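Epf (Streptococcus pyogenes, PDB 4ES8) acts as a cell-surface adhesin that binds to cells through its N-terminal domain, which contains a carbohydrate-binding module. Local coordinates at residues S40-F54 against F137-D149. Numbering follows the deposited sequence. Where two conformers were deposited one is given.
Sequences SGRFFSKGATDSYVF and FNKTTDDSFKISD. With ACT (acetate ion), chain D.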
loop_
_atom_site.group_PDB
_atom_site.type_symbol
_atom_site.label_atom_id
_atom_site.label_comp_id
_atom_site.label_asym_id
_atom_site.label_seq_id
_atom_site.Cartn_x
_atom_site.Cartn_y
_atom_site.Cartn_z
ATOM N N SER A 40 -1.644 -14.515 8.913
ATOM C CA SER A 40 -0.919 -13.361 9.426
ATOM C C SER A 40 0.334 -13.804 10.164
ATOM O O SER A 40 0.349 -14.900 10.728
ATOM C CB SER A 40 -1.809 -12.538 10.359
ATOM O OG SER A 40 -2.931 -12.035 9.655
ATOM N N GLY A 41 1.367 -12.951 10.143
ATOM C CA GLY A 41 2.614 -13.205 10.856
ATOM C C GLY A 41 2.476 -12.877 12.330
ATOM O O GLY A 41 1.661 -12.031 12.734
ATOM N N ARG A 42 3.310 -13.518 13.138
ATOM C CA ARG A 42 3.275 -13.395 14.587
ATOM C C ARG A 42 4.728 -13.492 15.048
ATOM O O ARG A 42 5.443 -14.416 14.657
ATOM C CB ARG A 42 2.378 -14.500 15.195
ATOM C CG ARG A 42 2.582 -15.862 14.510
ATOM C CD ARG A 42 1.637 -16.901 15.092
ATOM N NE ARG A 42 1.430 -17.980 14.130
ATOM C CZ ARG A 42 1.935 -19.204 14.257
ATOM N NH1 ARG A 42 2.749 -19.496 15.276
ATOM N NH2 ARG A 42 1.687 -20.128 13.334
ATOM N N PHE A 43 5.185 -12.482 15.792
ATOM C CA PHE A 43 6.605 -12.386 16.142
ATOM C C PHE A 43 6.797 -11.870 17.542
ATOM O O PHE A 43 5.867 -11.292 18.113
ATOM C CB PHE A 43 7.273 -11.366 15.191
ATOM C CG PHE A 43 7.133 -11.654 13.714
ATOM C CD1 PHE A 43 6.016 -11.212 13.002
ATOM C CD2 PHE A 43 8.099 -12.394 13.039
ATOM C CE1 PHE A 43 5.880 -11.482 11.632
ATOM C CE2 PHE A 43 7.957 -12.680 11.668
ATOM C CZ PHE A 43 6.848 -12.223 10.973
ATOM N N PHE A 44 8.035 -11.979 18.073
ATOM C CA PHE A 44 8.304 -11.404 19.374
ATOM C C PHE A 44 9.734 -10.950 19.442
ATOM O O PHE A 44 10.568 -11.336 18.610
ATOM C CB PHE A 44 7.995 -12.394 20.524
ATOM C CG PHE A 44 8.984 -13.539 20.565
ATOM C CD1 PHE A 44 8.836 -14.637 19.720
ATOM C CD2 PHE A 44 10.029 -13.540 21.475
ATOM C CE1 PHE A 44 9.755 -15.705 19.756
ATOM C CE2 PHE A 44 10.955 -14.607 21.516
ATOM C CZ PHE A 44 10.803 -15.680 20.658
ATOM N N SER A 45 10.017 -10.140 20.458
ATOM C CA SER A 45 11.360 -9.647 20.717
ATOM C C SER A 45 11.618 -9.562 22.206
ATOM O O SER A 45 11.065 -8.686 22.880
ATOM C CB SER A 45 11.565 -8.276 20.083
ATOM O OG SER A 45 12.885 -7.809 20.346
ATOM N N LYS A 46 12.421 -10.485 22.746
ATOM C CA LYS A 46 12.761 -10.398 24.169
ATOM C C LYS A 46 13.667 -9.191 24.367
ATOM O O LYS A 46 14.596 -8.950 23.572
ATOM C CB LYS A 46 13.449 -11.683 24.633
ATOM C CG LYS A 46 12.467 -12.846 24.731
ATOM C CD LYS A 46 13.095 -14.124 25.275
ATOM C CE LYS A 46 13.273 -14.051 26.777
ATOM N NZ LYS A 46 11.948 -13.878 27.473
ATOM N N GLY A 47 13.374 -8.403 25.401
ATOM C CA GLY A 47 14.107 -7.157 25.627
ATOM C C GLY A 47 13.600 -5.991 24.785
ATOM O O GLY A 47 14.143 -4.885 24.877
ATOM N N ALA A 48 12.566 -6.229 23.924
ATOM C CA ALA A 48 11.973 -5.245 23.008
ATOM C C ALA A 48 13.090 -4.495 22.232
ATOM O O ALA A 48 13.306 -3.285 22.389
ATOM C CB ALA A 48 11.054 -4.280 23.756
ATOM N N THR A 49 13.839 -5.267 21.425
ATOM C CA THR A 49 14.912 -4.702 20.615
ATOM C C THR A 49 14.350 -4.357 19.208
ATOM O O THR A 49 13.150 -4.456 18.951
ATOM C CB THR A 49 16.089 -5.701 20.533
ATOM O OG1 THR A 49 15.687 -6.814 19.728
ATOM C CG2 THR A 49 16.575 -6.202 21.935
ATOM N N ASP A 50 15.233 -4.000 18.293
ATOM C CA ASP A 50 14.793 -3.727 16.929
ATOM C C ASP A 50 14.446 -5.039 16.187
ATOM O O ASP A 50 13.713 -4.994 15.208
ATOM C CB ASP A 50 15.966 -3.021 16.207
ATOM C CG ASP A 50 15.715 -2.580 14.784
ATOM O OD1 ASP A 50 14.633 -2.027 14.519
ATOM O OD2 ASP A 50 16.622 -2.752 13.942
ATOM N N SER A 51 14.979 -6.195 16.665
ATOM C CA SER A 51 14.872 -7.475 15.979
ATOM C C SER A 51 13.796 -8.397 16.523
ATOM O O SER A 51 13.690 -8.606 17.739
ATOM C CB SER A 51 16.212 -8.193 16.033
ATOM O OG SER A 51 17.193 -7.396 15.398
ATOM N N TYR A 52 13.030 -8.982 15.592
ATOM C CA TYR A 52 11.918 -9.880 15.918
ATOM C C TYR A 52 12.066 -11.214 15.219
ATOM O O TYR A 52 12.465 -11.276 14.053
ATOM C CB TYR A 52 10.592 -9.245 15.435
ATOM C CG TYR A 52 10.120 -8.105 16.308
ATOM C CD1 TYR A 52 10.728 -6.854 16.243
ATOM C CD2 TYR A 52 9.085 -8.285 17.217
ATOM C CE1 TYR A 52 10.311 -5.801 17.065
ATOM C CE2 TYR A 52 8.654 -7.246 18.036
ATOM C CZ TYR A 52 9.288 -6.011 17.978
ATOM O OH TYR A 52 8.864 -4.971 18.777
ATOM N N VAL A 53 11.651 -12.278 15.914
ATOM C CA VAL A 53 11.627 -13.618 15.362
ATOM C C VAL A 53 10.219 -14.199 15.492
ATOM O O VAL A 53 9.378 -13.642 16.199
ATOM C CB VAL A 53 12.662 -14.558 16.022
ATOM C CG1 VAL A 53 14.080 -14.007 15.887
ATOM C CG2 VAL A 53 12.293 -14.832 17.482
ATOM N N PHE A 54 9.962 -15.307 14.806
ATOM C CA PHE A 54 8.627 -15.881 14.725
ATOM C C PHE A 54 8.159 -16.428 16.074
ATOM O O PHE A 54 8.927 -17.074 16.793
ATOM C CB PHE A 54 8.600 -16.957 13.628
ATOM C CG PHE A 54 7.213 -17.430 13.270
ATOM C CD1 PHE A 54 6.413 -16.691 12.414
ATOM C CD2 PHE A 54 6.731 -18.652 13.742
ATOM C CE1 PHE A 54 5.134 -17.142 12.058
ATOM C CE2 PHE A 54 5.470 -19.119 13.364
ATOM C CZ PHE A 54 4.675 -18.359 12.528
ATOM N N PHE A 137 4.654 -10.950 5.576
ATOM C CA PHE A 137 4.948 -12.201 6.277
ATOM C C PHE A 137 5.135 -13.235 5.164
ATOM O O PHE A 137 4.304 -13.313 4.248
ATOM C CB PHE A 137 3.803 -12.551 7.209
ATOM C CG PHE A 137 3.786 -13.996 7.673
ATOM C CD1 PHE A 137 4.899 -14.554 8.308
ATOM C CD2 PHE A 137 2.632 -14.765 7.561
ATOM C CE1 PHE A 137 4.868 -15.873 8.779
ATOM C CE2 PHE A 137 2.600 -16.079 8.040
ATOM C CZ PHE A 137 3.722 -16.624 8.638
ATOM N N ASN A 138 6.264 -13.938 5.194
ATOM C CA ASN A 138 6.622 -14.815 4.078
ATOM C C ASN A 138 6.115 -16.271 4.216
ATOM O O ASN A 138 6.548 -17.118 3.441
ATOM C CB ASN A 138 8.147 -14.762 3.836
ATOM C CG ASN A 138 8.957 -15.569 4.813
ATOM O OD1 ASN A 138 8.424 -16.126 5.763
ATOM N ND2 ASN A 138 10.264 -15.738 4.523
ATOM N N LYS A 139 5.158 -16.548 5.137
ATOM C CA LYS A 139 4.510 -17.849 5.262
ATOM C C LYS A 139 5.542 -18.963 5.600
ATOM O O LYS A 139 5.467 -20.092 5.078
ATOM C CB LYS A 139 3.703 -18.185 3.982
ATOM C CG LYS A 139 2.748 -17.063 3.592
ATOM C CD LYS A 139 2.117 -17.287 2.201
ATOM C CE LYS A 139 1.020 -18.322 2.207
ATOM N NZ LYS A 139 0.073 -18.081 3.314
ATOM N N THR A 140 6.477 -18.636 6.508
ATOM C CA THR A 140 7.433 -19.601 7.048
ATOM C C THR A 140 7.515 -19.420 8.552
ATOM O O THR A 140 7.321 -18.296 9.040
ATOM C CB THR A 140 8.838 -19.481 6.419
ATOM O OG1 THR A 140 9.436 -18.240 6.819
ATOM C CG2 THR A 140 8.828 -19.584 4.886
ATOM N N THR A 141 7.866 -20.497 9.284
ATOM C CA THR A 141 7.975 -20.413 10.741
ATOM C C THR A 141 9.342 -19.875 11.185
ATOM O O THR A 141 9.619 -19.846 12.397
ATOM C CB THR A 141 7.686 -21.756 11.422
ATOM O OG1 THR A 141 8.594 -22.724 10.894
ATOM C CG2 THR A 141 6.232 -22.190 11.250
ATOM N N ASP A 142 10.189 -19.432 10.235
ATOM C CA ASP A 142 11.463 -18.829 10.618
ATOM C C ASP A 142 11.558 -17.411 10.014
ATOM O O ASP A 142 12.636 -16.803 9.947
ATOM C CB ASP A 142 12.672 -19.722 10.269
ATOM C CG ASP A 142 12.908 -19.938 8.793
ATOM O OD1 ASP A 142 11.963 -19.718 7.996
ATOM O OD2 ASP A 142 14.057 -20.282 8.424
ATOM N N ASP A 143 10.384 -16.831 9.638
ATOM C CA ASP A 143 10.386 -15.454 9.176
ATOM C C ASP A 143 10.854 -14.552 10.315
ATOM O O ASP A 143 10.735 -14.907 11.495
ATOM C CB ASP A 143 8.985 -15.029 8.693
ATOM C CG ASP A 143 8.957 -13.781 7.821
ATOM O OD1 ASP A 143 10.046 -13.370 7.296
ATOM O OD2 ASP A 143 7.858 -13.198 7.655
ATOM N N SER A 144 11.430 -13.419 9.952
ATOM C CA SER A 144 11.970 -12.478 10.926
ATOM C C SER A 144 11.958 -11.099 10.329
ATOM O O SER A 144 11.763 -10.957 9.109
ATOM C CB SER A 144 13.395 -12.876 11.300
ATOM O OG SER A 144 14.219 -12.768 10.149
ATOM N N PHE A 145 12.126 -10.080 11.171
ATOM C CA PHE A 145 12.192 -8.718 10.667
ATOM C C PHE A 145 12.783 -7.804 11.711
ATOM O O PHE A 145 12.867 -8.175 12.894
ATOM C CB PHE A 145 10.797 -8.157 10.243
ATOM C CG PHE A 145 9.881 -7.737 11.369
ATOM C CD1 PHE A 145 9.048 -8.667 12.002
ATOM C CD2 PHE A 145 9.799 -6.403 11.764
ATOM C CE1 PHE A 145 8.209 -8.278 13.053
ATOM C CE2 PHE A 145 8.956 -6.013 12.818
ATOM C CZ PHE A 145 8.157 -6.958 13.455
ATOM N N LYS A 146 13.169 -6.600 11.245
ATOM C CA LYS A 146 13.670 -5.517 12.095
ATOM C C LYS A 146 12.773 -4.319 11.905
ATOM O O LYS A 146 12.388 -4.039 10.775
ATOM C CB LYS A 146 15.120 -5.136 11.758
ATOM C CG LYS A 146 16.176 -6.183 12.119
ATOM C CD LYS A 146 17.542 -5.519 12.345
ATOM C CE LYS A 146 18.230 -5.041 11.087
ATOM N NZ LYS A 146 19.247 -3.995 11.381
ATOM N N ILE A 147 12.413 -3.613 12.989
ATOM C CA ILE A 147 11.543 -2.439 12.829
ATOM C C ILE A 147 12.190 -1.473 11.828
ATOM O O ILE A 147 11.505 -0.932 10.951
ATOM C CB ILE A 147 11.324 -1.751 14.186
ATOM C CG1 ILE A 147 10.573 -2.668 15.157
ATOM C CG2 ILE A 147 10.583 -0.408 14.007
ATOM C CD1 ILE A 147 10.432 -2.065 16.600
ATOM N N SER A 148 13.511 -1.287 11.975
ATOM C CA SER A 148 14.302 -0.347 11.166
ATOM C C SER A 148 14.351 -0.729 9.668
ATOM O O SER A 148 14.823 0.090 8.873
ATOM C CB SER A 148 15.717 -0.240 11.730
ATOM O OG SER A 148 16.385 -1.481 11.636
ATOM N N ASP A 149 13.824 -1.912 9.260
ATOM C CA ASP A 149 13.755 -2.282 7.829
ATOM C C ASP A 149 12.640 -1.480 7.108
ATOM O O ASP A 149 12.531 -1.566 5.887
ATOM C CB ASP A 149 13.471 -3.790 7.629
ATOM C CG ASP A 149 14.516 -4.793 8.118
ATOM O OD1 ASP A 149 15.717 -4.421 8.183
ATOM O OD2 ASP A 149 14.136 -5.969 8.386
HETATM C C ACT D . 3.737 -22.830 14.567
HETATM O O ACT D . 3.243 -22.550 13.453
HETATM O OXT ACT D . 3.933 -22.048 15.513
HETATM C CH3 ACT D . 4.136 -24.282 14.881
HETATM O O HOH W 1 19.221 -2.591 14.421
HETATM O O HOH W 2 12.021 -16.538 13.187
#
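Phe145 turns one ring face to Tyr52 and an edge to Phe43, and tracing it outward from CB shows how strands 144-146 and 51-54 are joined. CB leaves the same sheet face as the Tyr52 side chain, and chi1 of 76° lays the ring alongside Tyr52, the two side chains pointing the same way. Phe145 CD1 and CE1 form the edge toward the face of Phe43; Phe145 CE1 lies 3.6 Å from Phe43 CG and the planes stand at 86°, a T-shaped pair. CE1 also touches Tyr52 CB, which sits over the Phe145 face. Phe145 CE2 comes within 3.9 Å of Tyr52 CD1. Phe145 CZ ends 3.6 Å from Tyr52 CG, above the tyrosine ring near its rim; the planes are near parallel, 8° apart, but slid until the rings barely overlap. Tyr52 and Phe145 are an antiparallel hydrogen-bonded pair, with Tyr52 N 2.8 Å from Phe145 O. Just before strand 51-54, Asp50 grips Ser148, in the 3-10 segment after strand 144-146, through syn lone pairs: Asp50 OD1 takes Ser148 N (2.9 Å) and Asp50 OD2 takes Ser148 OG (2.6 Å). Strand 144-146 thus extends the 41-46/51-54 hairpin in an antiparallel sheet of the adhesin domain, the aromatic cluster packing against strands 97-105 and 186-194.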